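Long-range contacts in DUF4442 domain-containing protein (Pseudomonas aeruginosa, PDB 1SH8), which is of unknown function but is probably a thioesterase of the hotdog superfamily: residues V36-P41 / I97-R102; R118-Y123 / Q145-A150; S124-L129 / E139-Y144. All coordinates share one frame; numbering follows the deposited sequence.

Contact 1 (V36-P41 / I97-R102)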
ATOM      1  N   VAL A  36      15.202  12.800   0.403  1.00  7.57           N
ATOM      2  CA  VAL A  36      13.896  13.217  -0.091  1.00  7.70           C
ATOM      3  C   VAL A  36      12.936  13.402   1.079  1.00  8.35           C
ATOM      4  O   VAL A  36      13.084  12.760   2.126  1.00  8.13           O
ATOM      5  CB  VAL A  36      13.268  12.171  -1.070  1.00  7.64           C
ATOM      6  CG1 VAL A  36      14.222  11.893  -2.227  1.00  8.12           C
ATOM      7  CG2 VAL A  36      12.925  10.878  -0.329  1.00  7.48           C
ATOM      8  N   ARG A  37      11.975  14.298   0.899  1.00  6.97           N
ATOM      9  CA  ARG A  37      10.942  14.545   1.901  1.00  8.49           C
ATOM     10  C   ARG A  37       9.645  14.755   1.136  1.00  8.38           C
ATOM     11  O   ARG A  37       9.557  15.640   0.282  1.00  8.12           O
ATOM     12  CB  ARG A  37      11.250  15.782   2.758  1.00  8.24           C
ATOM     13  CG  ARG A  37      10.198  16.007   3.843  1.00  9.26           C
ATOM     14  CD  ARG A  37      10.637  17.025   4.885  1.00  8.20           C
ATOM     15  NE  ARG A  37      10.634  18.404   4.402  1.00  9.20           N
ATOM     16  CZ  ARG A  37      11.724  19.126   4.153  1.00 10.72           C
ATOM     17  NH1 ARG A  37      12.933  18.606   4.324  1.00  9.69           N
ATOM     18  NH2 ARG A  37      11.601  20.390   3.770  1.00 11.02           N
ATOM     19  N   LEU A  38       8.648  13.929   1.438  1.00  7.26           N
ATOM     20  CA  LEU A  38       7.357  13.996   0.762  1.00  6.72           C
ATOM     21  C   LEU A  38       6.232  14.298   1.742  1.00  6.49           C
ATOM     22  O   LEU A  38       6.362  14.061   2.947  1.00  7.78           O
ATOM     23  CB  LEU A  38       7.063  12.661   0.066  1.00  7.46           C
ATOM     24  CG  LEU A  38       8.196  11.999  -0.729  1.00  7.61           C
ATOM     25  CD1 LEU A  38       7.711  10.641  -1.231  1.00  8.45           C
ATOM     26  CD2 LEU A  38       8.629  12.885  -1.892  1.00  7.87           C
ATOM     27  N   ARG A  39       5.125  14.808   1.212  1.00  7.35           N
ATOM     28  CA  ARG A  39       3.957  15.143   2.020  1.00  7.78           C
ATOM     29  C   ARG A  39       2.674  14.641   1.360  1.00  7.64           C
ATOM     30  O   ARG A  39       2.459  14.851   0.168  1.00  7.82           O
ATOM     31  CB  ARG A  39       3.856  16.663   2.207  1.00  9.11           C
ATOM     32  CG  ARG A  39       2.669  17.099   3.076  1.00 10.74           C
ATOM     33  CD  ARG A  39       2.544  18.622   3.183  1.00 11.52           C
ATOM     34  NE  ARG A  39       2.073  19.223   1.938  1.00 15.35           N
ATOM     35  CZ  ARG A  39       2.814  19.973   1.128  1.00 15.50           C
ATOM     36  NH1 ARG A  39       4.083  20.230   1.421  1.00 18.04           N
ATOM     37  NH2 ARG A  39       2.283  20.469   0.020  1.00 17.45           N
ATOM     38  N   MET A  40       1.827  13.965   2.125  1.00  7.10           N
ATOM     39  CA  MET A  40       0.556  13.496   1.584  1.00  7.40           C
ATOM     40  C   MET A  40      -0.529  14.343   2.242  1.00  8.86           C
ATOM     41  O   MET A  40      -0.666  14.350   3.465  1.00  8.09           O
ATOM     42  CB  MET A  40       0.319  12.016   1.899  1.00  7.50           C
ATOM     43  CG  MET A  40      -0.978  11.450   1.296  1.00  8.36           C
ATOM     44  SD  MET A  40      -0.987  11.317  -0.519  1.00  3.33           S
ATOM     45  CE  MET A  40      -0.052   9.807  -0.710  1.00  8.01           C
ATOM     46  N   PRO A  41      -1.302  15.090   1.437  1.00 10.87           N
ATOM     47  CA  PRO A  41      -2.357  15.920   2.027  1.00 11.14           C
ATOM     48  C   PRO A  41      -3.458  15.079   2.668  1.00 11.10           C
ATOM     49  O   PRO A  41      -3.805  14.004   2.168  1.00 10.52           O
ATOM     50  CB  PRO A  41      -2.859  16.738   0.835  1.00 12.31           C
ATOM     51  CG  PRO A  41      -2.639  15.811  -0.331  1.00 13.34           C
ATOM     52  CD  PRO A  41      -1.268  15.230  -0.031  1.00 12.16           C
ATOM     53  N   ILE A  97       0.397  14.426   6.301  1.00  8.34           N
ATOM     54  CA  ILE A  97       1.395  13.500   6.815  1.00  7.10           C
ATOM     55  C   ILE A  97       2.651  13.576   5.955  1.00  8.20           C
ATOM     56  O   ILE A  97       2.562  13.725   4.735  1.00  7.41           O
ATOM     57  CB  ILE A  97       0.830  12.056   6.802  1.00  7.34           C
ATOM     58  CG1 ILE A  97      -0.515  12.017   7.541  1.00  7.90           C
ATOM     59  CG2 ILE A  97       1.811  11.096   7.444  1.00  7.42           C
ATOM     60  CD1 ILE A  97      -0.449  12.448   9.006  1.00  8.07           C
ATOM     61  N   ARG A  98       3.820  13.472   6.588  1.00  7.46           N
ATOM     62  CA  ARG A  98       5.083  13.545   5.862  1.00  6.93           C
ATOM     63  C   ARG A  98       6.009  12.386   6.164  1.00  6.56           C
ATOM     64  O   ARG A  98       5.830  11.646   7.136  1.00  7.07           O
ATOM     65  CB  ARG A  98       5.839  14.845   6.196  1.00  7.74           C
ATOM     66  CG  ARG A  98       5.118  16.133   5.856  1.00  7.62           C
ATOM     67  CD  ARG A  98       6.074  17.324   5.971  1.00  9.75           C
ATOM     68  NE  ARG A  98       6.577  17.512   7.335  1.00 10.22           N
ATOM     69  CZ  ARG A  98       7.512  18.400   7.673  1.00 10.72           C
ATOM     70  NH1 ARG A  98       8.055  19.184   6.749  1.00 10.26           N
ATOM     71  NH2 ARG A  98       7.902  18.513   8.940  1.00 11.40           N
ATOM     72  N   VAL A  99       7.024  12.257   5.321  1.00  6.66           N
ATOM     73  CA  VAL A  99       8.035  11.232   5.477  1.00  6.66           C
ATOM     74  C   VAL A  99       9.320  11.738   4.835  1.00  7.68           C
ATOM     75  O   VAL A  99       9.286  12.510   3.871  1.00  7.73           O
ATOM     76  CB  VAL A  99       7.626   9.908   4.775  1.00  6.05           C
ATOM     77  CG1 VAL A  99       7.569  10.108   3.263  1.00  5.76           C
ATOM     78  CG2 VAL A  99       8.617   8.797   5.126  1.00  7.92           C
ATOM     79  N   GLU A 100      10.455  11.339   5.394  1.00  7.57           N
ATOM     80  CA  GLU A 100      11.732  11.692   4.802  1.00  8.95           C
ATOM     81  C   GLU A 100      12.567  10.420   4.782  1.00  8.86           C
ATOM     82  O   GLU A 100      12.366   9.514   5.592  1.00  7.88           O
ATOM     83  CB  GLU A 100      12.423  12.848   5.548  1.00 13.08           C
ATOM     84  CG  GLU A 100      12.714  12.676   7.016  1.00 17.13           C
ATOM     85  CD  GLU A 100      13.088  14.011   7.677  1.00 20.81           C
ATOM     86  OE1 GLU A 100      13.986  14.710   7.167  1.00 17.47           O
ATOM     87  OE2 GLU A 100      12.479  14.366   8.711  1.00 24.28           O
ATOM     88  N   ALA A 101      13.466  10.328   3.813  1.00  9.31           N
ATOM     89  CA  ALA A 101      14.301   9.147   3.668  1.00  9.56           C
ATOM     90  C   ALA A 101      15.637   9.558   3.082  1.00  9.57           C
ATOM     91  O   ALA A 101      15.719  10.540   2.351  1.00  9.44           O
ATOM     92  CB  ALA A 101      13.617   8.140   2.749  1.00  9.07           C
ATOM     93  N   ARG A 102      16.680   8.803   3.399  1.00  9.96           N
ATOM     94  CA  ARG A 102      17.994   9.130   2.881  1.00 11.57           C
ATOM     95  C   ARG A 102      18.844   7.909   2.539  1.00 11.74           C
ATOM     96  O   ARG A 102      18.570   6.794   2.982  1.00 11.65           O
ATOM     97  CB  ARG A 102      18.738  10.021   3.887  1.00 14.83           C
ATOM     98  CG  ARG A 102      18.965   9.392   5.255  1.00 18.41           C
ATOM     99  CD  ARG A 102      19.565  10.408   6.244  1.00 22.10           C
ATOM    100  NE  ARG A 102      18.610  11.443   6.643  1.00 24.50           N
ATOM    101  CZ  ARG A 102      18.927  12.542   7.329  1.00 26.07           C
ATOM    102  NH1 ARG A 102      20.184  12.761   7.697  1.00 26.52           N
ATOM    103  NH2 ARG A 102      17.985  13.423   7.653  1.00 25.74           N
TER
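R37 and R98 send their side chains out side by side, pointing the same way, from the face of the sheet that also carries R39 and E100. At the base of R37, CB sits 4.2 Å from E100 CB, its partner in a non-hydrogen-bonded antiparallel pair. CG is anti to the backbone N (chi1 -178°) and comes within 3.6 Å of V99 O. CD then reaches R98 NH1 at 3.8 Å. The chain bends at chi3 (73°), and NE lies 3.6 Å from that same R98 NH1. The two guanidinium planes are turned 69° apart, and the approach is one of like charges, not a bond. Its balance comes from the next strand, 27-32: E29 OE1 takes salt bridges from both R37 NE and R98 NH1, while E29 OE2 takes one from R39 NH1, so a single carboxylate probably offsets much of the repulsion among three arginines. The tip of R37 is held by Y35, whose OH is hydrogen-bonded to R37 NH1 and also to E100 OE1. Nearer the backbone, R39 CG and R98 CG pack at 3.8 Å, where their chains cross obliquely. The other face is apolar and buried. There L38 CB touches V99 CG1 at 4.1 Å, and V36 and A101 meet through CG2 and CB. Six main-chain hydrogen bonds join the strands in the pairs V36-A101, L38-V99 and M40-I97; the shortest runs from M40 N to I97 O, 2.7 Å. L60 of helix 54-62 lies against L38, M40, I97 and V99. A polar outer face and an apolar inner face lying on a helix are the arrangement of the hotdog fold, in which an antiparallel sheet wraps a long central helix.

Contact 2 (R118-Y123 / Q145-A150)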
ATOM      1  N   ARG A 118      26.330  -6.444 -11.639  1.00 22.47           N
ATOM      2  CA  ARG A 118      25.523  -7.648 -11.499  1.00 22.42           C
ATOM      3  C   ARG A 118      24.103  -7.560 -12.029  1.00 20.26           C
ATOM      4  O   ARG A 118      23.397  -8.566 -12.081  1.00 20.32           O
ATOM      5  CB  ARG A 118      25.520  -8.074 -10.033  1.00 26.00           C
ATOM      6  CG  ARG A 118      26.920  -8.378  -9.539  1.00 31.91           C
ATOM      7  CD  ARG A 118      26.976  -8.625  -8.047  1.00 38.51           C
ATOM      8  NE  ARG A 118      28.343  -8.930  -7.623  1.00 44.16           N
ATOM      9  CZ  ARG A 118      29.381  -8.107  -7.766  1.00 46.19           C
ATOM     10  NH1 ARG A 118      29.222  -6.912  -8.325  1.00 46.83           N
ATOM     11  NH2 ARG A 118      30.585  -8.483  -7.354  1.00 47.93           N
ATOM     12  N   GLY A 119      23.684  -6.366 -12.428  1.00 17.49           N
ATOM     13  CA  GLY A 119      22.344  -6.212 -12.962  1.00 16.62           C
ATOM     14  C   GLY A 119      21.293  -5.810 -11.943  1.00 16.18           C
ATOM     15  O   GLY A 119      20.215  -5.349 -12.317  1.00 15.03           O
ATOM     16  N   LYS A 120      21.594  -5.990 -10.659  1.00 15.02           N
ATOM     17  CA  LYS A 120      20.655  -5.625  -9.603  1.00 15.03           C
ATOM     18  C   LYS A 120      21.368  -5.446  -8.267  1.00 14.66           C
ATOM     19  O   LYS A 120      22.439  -6.027  -8.031  1.00 14.81           O
ATOM     20  CB  LYS A 120      19.565  -6.690  -9.454  1.00 15.78           C
ATOM     21  CG  LYS A 120      20.065  -8.023  -8.927  1.00 19.59           C
ATOM     22  CD  LYS A 120      18.918  -9.014  -8.781  1.00 25.45           C
ATOM     23  CE  LYS A 120      19.402 -10.352  -8.241  1.00 28.03           C
ATOM     24  NZ  LYS A 120      18.269 -11.299  -8.036  1.00 31.87           N
ATOM     25  N   ALA A 121      20.765  -4.635  -7.400  1.00 12.61           N
ATOM     26  CA  ALA A 121      21.305  -4.348  -6.074  1.00 11.14           C
ATOM     27  C   ALA A 121      20.134  -3.972  -5.179  1.00 11.98           C
ATOM     28  O   ALA A 121      19.240  -3.243  -5.605  1.00 13.48           O
ATOM     29  CB  ALA A 121      22.291  -3.199  -6.148  1.00 10.20           C
ATOM     30  N   GLU A 122      20.137  -4.460  -3.944  1.00 11.11           N
ATOM     31  CA  GLU A 122      19.044  -4.164  -3.019  1.00  9.88           C
ATOM     32  C   GLU A 122      19.369  -3.052  -2.035  1.00  9.74           C
ATOM     33  O   GLU A 122      20.507  -2.899  -1.602  1.00  8.65           O
ATOM     34  CB  GLU A 122      18.688  -5.386  -2.166  1.00 12.86           C
ATOM     35  CG  GLU A 122      18.384  -6.685  -2.876  1.00 16.74           C
ATOM     36  CD  GLU A 122      18.110  -7.806  -1.875  1.00 18.42           C
ATOM     37  OE1 GLU A 122      18.734  -7.795  -0.784  1.00 18.82           O
ATOM     38  OE2 GLU A 122      17.288  -8.698  -2.176  1.00 19.20           O
ATOM     39  N   TYR A 123      18.350  -2.278  -1.679  1.00  8.44           N
ATOM     40  CA  TYR A 123      18.504  -1.248  -0.663  1.00  8.00           C
ATOM     41  C   TYR A 123      17.206  -1.239   0.142  1.00  8.10           C
ATOM     42  O   TYR A 123      16.121  -1.477  -0.396  1.00  8.19           O
ATOM     43  CB  TYR A 123      18.826   0.137  -1.264  1.00  7.72           C
ATOM     44  CG  TYR A 123      17.812   0.738  -2.217  1.00  8.78           C
ATOM     45  CD1 TYR A 123      16.884   1.690  -1.779  1.00  8.84           C
ATOM     46  CD2 TYR A 123      17.820   0.403  -3.570  1.00  9.02           C
ATOM     47  CE1 TYR A 123      15.994   2.297  -2.675  1.00  8.72           C
ATOM     48  CE2 TYR A 123      16.934   1.001  -4.473  1.00  9.27           C
ATOM     49  CZ  TYR A 123      16.028   1.946  -4.020  1.00  9.31           C
ATOM     50  OH  TYR A 123      15.168   2.533  -4.924  1.00 10.17           O
ATOM     51  N   GLN A 145      14.850  -2.972  -5.044  1.00  9.04           N
ATOM     52  CA  GLN A 145      15.906  -3.490  -5.880  1.00 10.47           C
ATOM     53  C   GLN A 145      16.151  -2.452  -6.970  1.00 10.37           C
ATOM     54  O   GLN A 145      15.199  -1.922  -7.548  1.00 10.94           O
ATOM     55  CB  GLN A 145      15.463  -4.809  -6.508  1.00 13.55           C
ATOM     56  CG  GLN A 145      16.545  -5.853  -6.601  1.00 19.50           C
ATOM     57  CD  GLN A 145      16.024  -7.149  -7.176  1.00 18.97           C
ATOM     58  OE1 GLN A 145      15.665  -7.215  -8.347  1.00 20.48           O
ATOM     59  NE2 GLN A 145      15.964  -8.184  -6.349  1.00 21.81           N
ATOM     60  N   LEU A 146      17.419  -2.129  -7.208  1.00 10.24           N
ATOM     61  CA  LEU A 146      17.796  -1.203  -8.276  1.00 10.83           C
ATOM     62  C   LEU A 146      18.201  -2.176  -9.386  1.00 11.39           C
ATOM     63  O   LEU A 146      19.100  -2.998  -9.195  1.00 11.43           O
ATOM     64  CB  LEU A 146      19.000  -0.345  -7.865  1.00 10.55           C
ATOM     65  CG  LEU A 146      19.491   0.675  -8.898  1.00 12.56           C
ATOM     66  CD1 LEU A 146      18.413   1.733  -9.137  1.00 11.38           C
ATOM     67  CD2 LEU A 146      20.777   1.327  -8.406  1.00 12.47           C
ATOM     68  N   ARG A 147      17.534  -2.103 -10.533  1.00 10.26           N
ATOM     69  CA  ARG A 147      17.832  -3.031 -11.617  1.00 12.29           C
ATOM     70  C   ARG A 147      18.201  -2.343 -12.911  1.00 13.22           C
ATOM     71  O   ARG A 147      17.703  -1.265 -13.214  1.00 12.10           O
ATOM     72  CB  ARG A 147      16.621  -3.933 -11.879  1.00 12.69           C
ATOM     73  CG  ARG A 147      16.145  -4.721 -10.665  1.00 15.20           C
ATOM     74  CD  ARG A 147      14.903  -5.528 -10.997  1.00 18.02           C
ATOM     75  NE  ARG A 147      15.133  -6.484 -12.079  1.00 21.86           N
ATOM     76  CZ  ARG A 147      15.787  -7.638 -11.946  1.00 24.57           C
ATOM     77  NH1 ARG A 147      16.285  -7.999 -10.771  1.00 24.35           N
ATOM     78  NH2 ARG A 147      15.941  -8.435 -12.995  1.00 25.54           N
ATOM     79  N   SER A 148      19.078  -2.972 -13.680  1.00 14.59           N
ATOM     80  CA  SER A 148      19.450  -2.409 -14.965  1.00 16.26           C
ATOM     81  C   SER A 148      18.482  -2.996 -15.983  1.00 16.35           C
ATOM     82  O   SER A 148      17.936  -4.083 -15.784  1.00 14.38           O
ATOM     83  CB  SER A 148      20.892  -2.777 -15.329  1.00 18.02           C
ATOM     84  OG  SER A 148      21.052  -4.179 -15.423  1.00 23.93           O
ATOM     85  N   HIS A 149      18.239  -2.266 -17.061  1.00 17.77           N
ATOM     86  CA  HIS A 149      17.345  -2.760 -18.094  1.00 19.10           C
ATOM     87  C   HIS A 149      18.067  -3.859 -18.864  1.00 20.81           C
ATOM     88  O   HIS A 149      19.247  -3.731 -19.184  1.00 22.89           O
ATOM     89  CB  HIS A 149      16.957  -1.621 -19.041  1.00 19.09           C
ATOM     90  CG  HIS A 149      16.021  -0.625 -18.433  1.00 18.60           C
ATOM     91  ND1 HIS A 149      14.674  -0.873 -18.270  1.00 17.48           N
ATOM     92  CD2 HIS A 149      16.237   0.619 -17.943  1.00 17.73           C
ATOM     93  CE1 HIS A 149      14.101   0.177 -17.708  1.00 19.07           C
ATOM     94  NE2 HIS A 149      15.028   1.096 -17.500  1.00 18.65           N
ATOM     95  N   ALA A 150      17.368  -4.952 -19.140  1.00 22.55           N
ATOM     96  CA  ALA A 150      17.970  -6.050 -19.881  1.00 24.89           C
ATOM     97  C   ALA A 150      17.934  -5.700 -21.363  1.00 26.10           C
ATOM     98  O   ALA A 150      17.119  -4.883 -21.801  1.00 26.03           O
ATOM     99  CB  ALA A 150      17.207  -7.346 -19.629  1.00 25.67           C
TER
HETATM  100  O   HOH W   1      16.636 -11.015 -11.090  1.00 42.03           O
HETATM  101  O   HOH W   2      15.036  -9.088  -3.556  1.00 35.64           O
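G119 O accepts the backbone N-H of S148 at 3.0 Å, the donor standing 35° out of the carbonyl plane. R147 adds a CA-H contact to the same oxygen, and S148 OG approaches it too, in a long, weak contact whose proton is not settled. G119 is the residue at which the chain leaves helix 105-118, with positive phi (93°), where a CB would crowd the preceding carbonyl O; its own carbonyl ties the start of strand 120-130 to the end of strand 136-148. Further along, A121 and L146 form a hydrogen-bonded pair, joined by two main-chain bonds, the shorter from L146 N to A121 O at 2.7 Å. On the face with K120, E122, Q145 and R147, the side chains of K120 and R147 run side by side. K120 CD meets the edge of the guanidinium, 3.5 Å from R147 NH1, and also lies 3.7 Å from Q145 OE1. That R147 NH1 donates to Q145 OE1 at 2.6 Å, within the one strand, and to water 1 at 3.1 Å. Since R147 NE is bonded to Y79 OH, the rotation of the guanidinium is fixed at two corners. K120 CG takes the crowded position between N and the carbonyl carbon (chi1 68°), beyond which the chain is extended, and NZ reaches water 1 weakly. Water 2 gives a proton to E122 OE2 at 2.7 Å and receives a weak bond from Q145 NE2, bridging the strands. On the opposite face Y123 CE2 packs on L146 CB at 4.2 Å, while Y123 OH is held by G65 O. Helix 105-118 covers this face through L111, E114 and A115, helix 64-72 adds F69, and strand 78-89 borders strand 136-148 on its other side.

Contact 3 (S124-L129 / E139-Y144)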
ATOM      1  N   SER A 124      17.322  -1.020   1.446  1.00  8.08           N
ATOM      2  CA  SER A 124      16.145  -0.999   2.301  1.00  7.34           C
ATOM      3  C   SER A 124      15.961   0.368   2.944  1.00  8.00           C
ATOM      4  O   SER A 124      16.911   1.150   3.053  1.00  7.95           O
ATOM      5  CB  SER A 124      16.267  -2.066   3.390  1.00  8.36           C
ATOM      6  OG  SER A 124      17.432  -1.861   4.170  1.00  9.49           O
ATOM      7  N   LEU A 125      14.727   0.655   3.345  1.00  6.35           N
ATOM      8  CA  LEU A 125      14.405   1.916   4.001  1.00  6.48           C
ATOM      9  C   LEU A 125      13.488   1.600   5.179  1.00  6.87           C
ATOM     10  O   LEU A 125      12.552   0.804   5.051  1.00  6.50           O
ATOM     11  CB  LEU A 125      13.688   2.872   3.035  1.00  6.92           C
ATOM     12  CG  LEU A 125      14.422   3.321   1.762  1.00  6.02           C
ATOM     13  CD1 LEU A 125      13.481   4.145   0.883  1.00  7.28           C
ATOM     14  CD2 LEU A 125      15.649   4.139   2.128  1.00  7.50           C
ATOM     15  N   GLU A 126      13.783   2.206   6.325  1.00  6.75           N
ATOM     16  CA  GLU A 126      12.984   2.047   7.543  1.00  7.21           C
ATOM     17  C   GLU A 126      12.590   3.472   7.894  1.00  7.41           C
ATOM     18  O   GLU A 126      13.401   4.242   8.414  1.00  7.74           O
ATOM     19  CB  GLU A 126      13.818   1.409   8.654  1.00  8.21           C
ATOM     20  CG  GLU A 126      14.221  -0.021   8.332  1.00 10.04           C
ATOM     21  CD  GLU A 126      15.131  -0.614   9.380  1.00 13.54           C
ATOM     22  OE1 GLU A 126      14.637  -1.005  10.457  1.00 15.69           O
ATOM     23  OE2 GLU A 126      16.348  -0.677   9.120  1.00 15.46           O
ATOM     24  N   LEU A 127      11.337   3.809   7.606  1.00  6.43           N
ATOM     25  CA  LEU A 127      10.844   5.166   7.777  1.00  7.06           C
ATOM     26  C   LEU A 127       9.725   5.379   8.778  1.00  7.19           C
ATOM     27  O   LEU A 127       9.020   4.447   9.158  1.00  8.19           O
ATOM     28  CB  LEU A 127      10.358   5.680   6.419  1.00  6.81           C
ATOM     29  CG  LEU A 127      11.194   5.304   5.190  1.00  8.55           C
ATOM     30  CD1 LEU A 127      10.513   5.830   3.934  1.00  9.03           C
ATOM     31  CD2 LEU A 127      12.599   5.872   5.321  1.00  9.07           C
ATOM     32  N   GLN A 128       9.567   6.638   9.176  1.00  7.10           N
ATOM     33  CA  GLN A 128       8.507   7.049  10.086  1.00  7.08           C
ATOM     34  C   GLN A 128       7.677   8.109   9.376  1.00  7.33           C
ATOM     35  O   GLN A 128       8.221   9.014   8.739  1.00  7.90           O
ATOM     36  CB  GLN A 128       9.070   7.675  11.357  1.00  8.90           C
ATOM     37  CG  GLN A 128       9.942   6.770  12.191  1.00 12.48           C
ATOM     38  CD  GLN A 128      10.261   7.390  13.533  1.00 14.22           C
ATOM     39  OE1 GLN A 128      10.678   8.544  13.610  1.00 14.97           O
ATOM     40  NE2 GLN A 128      10.061   6.626  14.601  1.00 14.17           N
ATOM     41  N   LEU A 129       6.360   7.978   9.468  1.00  6.84           N
ATOM     42  CA  LEU A 129       5.454   8.957   8.879  1.00  7.35           C
ATOM     43  C   LEU A 129       4.972   9.779  10.062  1.00  7.75           C
ATOM     44  O   LEU A 129       4.577   9.222  11.087  1.00  7.42           O
ATOM     45  CB  LEU A 129       4.274   8.261   8.192  1.00  8.92           C
ATOM     46  CG  LEU A 129       4.507   7.771   6.755  1.00  9.18           C
ATOM     47  CD1 LEU A 129       5.746   6.885   6.676  1.00 10.83           C
ATOM     48  CD2 LEU A 129       3.256   7.025   6.291  1.00  8.49           C
ATOM     49  N   GLU A 139       4.912   3.454  10.757  1.00  6.38           N
ATOM     50  CA  GLU A 139       6.320   3.173  10.526  1.00  7.46           C
ATOM     51  C   GLU A 139       6.426   2.040   9.516  1.00  8.10           C
ATOM     52  O   GLU A 139       5.702   1.048   9.610  1.00  8.52           O
ATOM     53  CB  GLU A 139       6.997   2.794  11.848  1.00  8.64           C
ATOM     54  CG  GLU A 139       7.003   3.941  12.847  1.00  7.82           C
ATOM     55  CD  GLU A 139       7.698   3.597  14.150  1.00 11.98           C
ATOM     56  OE1 GLU A 139       7.115   2.846  14.963  1.00 10.89           O
ATOM     57  OE2 GLU A 139       8.834   4.080  14.358  1.00 12.22           O
ATOM     58  N   SER A 140       7.326   2.191   8.549  1.00  7.38           N
ATOM     59  CA  SER A 140       7.495   1.181   7.508  1.00  6.94           C
ATOM     60  C   SER A 140       8.918   0.646   7.381  1.00  6.64           C
ATOM     61  O   SER A 140       9.884   1.283   7.801  1.00  6.41           O
ATOM     62  CB  SER A 140       7.075   1.758   6.149  1.00  7.76           C
ATOM     63  OG  SER A 140       7.936   2.822   5.764  1.00  8.51           O
ATOM     64  N   ALA A 141       9.023  -0.536   6.789  1.00  7.03           N
ATOM     65  CA  ALA A 141      10.304  -1.185   6.523  1.00  6.37           C
ATOM     66  C   ALA A 141      10.106  -1.784   5.134  1.00  6.55           C
ATOM     67  O   ALA A 141       9.164  -2.551   4.917  1.00  6.91           O
ATOM     68  CB  ALA A 141      10.582  -2.283   7.554  1.00  6.91           C
ATOM     69  N   ALA A 142      10.974  -1.431   4.190  1.00  6.16           N
ATOM     70  CA  ALA A 142      10.821  -1.928   2.827  1.00  5.89           C
ATOM     71  C   ALA A 142      12.122  -2.312   2.141  1.00  6.66           C
ATOM     72  O   ALA A 142      13.178  -1.739   2.419  1.00  7.29           O
ATOM     73  CB  ALA A 142      10.108  -0.886   1.992  1.00  7.01           C
ATOM     74  N   LEU A 143      12.024  -3.280   1.234  1.00  6.64           N
ATOM     75  CA  LEU A 143      13.169  -3.757   0.467  1.00  6.42           C
ATOM     76  C   LEU A 143      12.931  -3.424  -0.997  1.00  7.01           C
ATOM     77  O   LEU A 143      11.907  -3.805  -1.569  1.00  6.67           O
ATOM     78  CB  LEU A 143      13.334  -5.274   0.615  1.00  5.73           C
ATOM     79  CG  LEU A 143      14.499  -5.923  -0.144  1.00  7.58           C
ATOM     80  CD1 LEU A 143      15.836  -5.403   0.382  1.00  6.69           C
ATOM     81  CD2 LEU A 143      14.425  -7.431   0.010  1.00  6.45           C
ATOM     82  N   TYR A 144      13.882  -2.710  -1.587  1.00  7.34           N
ATOM     83  CA  TYR A 144      13.819  -2.311  -2.987  1.00  7.70           C
ATOM     84  C   TYR A 144      14.983  -2.925  -3.729  1.00  8.29           C
ATOM     85  O   TYR A 144      15.984  -3.326  -3.136  1.00  7.88           O
ATOM     86  CB  TYR A 144      13.936  -0.790  -3.125  1.00  7.07           C
ATOM     87  CG  TYR A 144      12.819  -0.025  -2.479  1.00  7.56           C
ATOM     88  CD1 TYR A 144      11.654   0.280  -3.189  1.00  7.99           C
ATOM     89  CD2 TYR A 144      12.907   0.373  -1.142  1.00  7.70           C
ATOM     90  CE1 TYR A 144      10.597   0.967  -2.577  1.00  7.83           C
ATOM     91  CE2 TYR A 144      11.859   1.057  -0.522  1.00  7.42           C
ATOM     92  CZ  TYR A 144      10.710   1.347  -1.249  1.00  8.52           C
ATOM     93  OH  TYR A 144       9.666   1.999  -0.635  1.00  9.60           O
TER
HETATM   94  O   HOH W   3       9.963   1.848   4.407  1.00  9.44           O
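Q128 and E139 lie side by side at one end of this strand pair and are joined by a nearly straight hydrogen bond from Q128 NE2 to E139 OE2, 2.8 Å long. The oxygen is met on its anti side, 35° out of the carboxylate plane, and the amide and carboxylate planes are turned 46° against each other. Q128 CG also lies 3.6 Å from that oxygen. The second oxygen, E139 OE1, forms a salt bridge with R90 NE, so the carboxylate is held at both corners. On the other face, L125 and Y144 cross at about a right angle, with L125 CD1 3.8 Å from Y144 CE2. Further out, Y144 OH bonds to E62 O, and its ring meets that of Y123. Farther along this face, L127 CB packs on S140 OG at 3.8 Å. Water 3 stands 2.6 Å from S140 OG and donates to L125 O at 2.9 Å, giving the serine hydroxyl a polar partner beside leucines. Beneath these side chains, four main-chain hydrogen bonds tie the pairs L125-A142 and L127-S140. Strand 136-148 runs between two neighbours: strand 78-89 flanks it through M85 and L87, and on its other side L127 and L129 of strand 120-130 pack on strand 97-102. Helix 54-62 lies on L129 and S140, and helix 64-72 on L125.

Contacts 2 and 3 are successive parts of one hairpin, strands 120-130 and 136-148, with centres about 19 Å apart; they meet where Y123 O and Y144 N probably hydrogen-bond. Contact 3, nearer the turn, lies between the two segments of contact 2 along the chain. Contact 1 precedes both and joins strands 35-40 and 97-102, next to strand 27-32. Its centre is about 12 Å from that of contact 3, and the two touch, with A101 CB 3.6 Å from L127 CD2. Contact 2 lies on the other side of the chain's centre, about 25 Å from contact 1. Contacts 1 and 3 share helix 54-62, against which both pack, consistent with the hotdog fold of probable thioesterases.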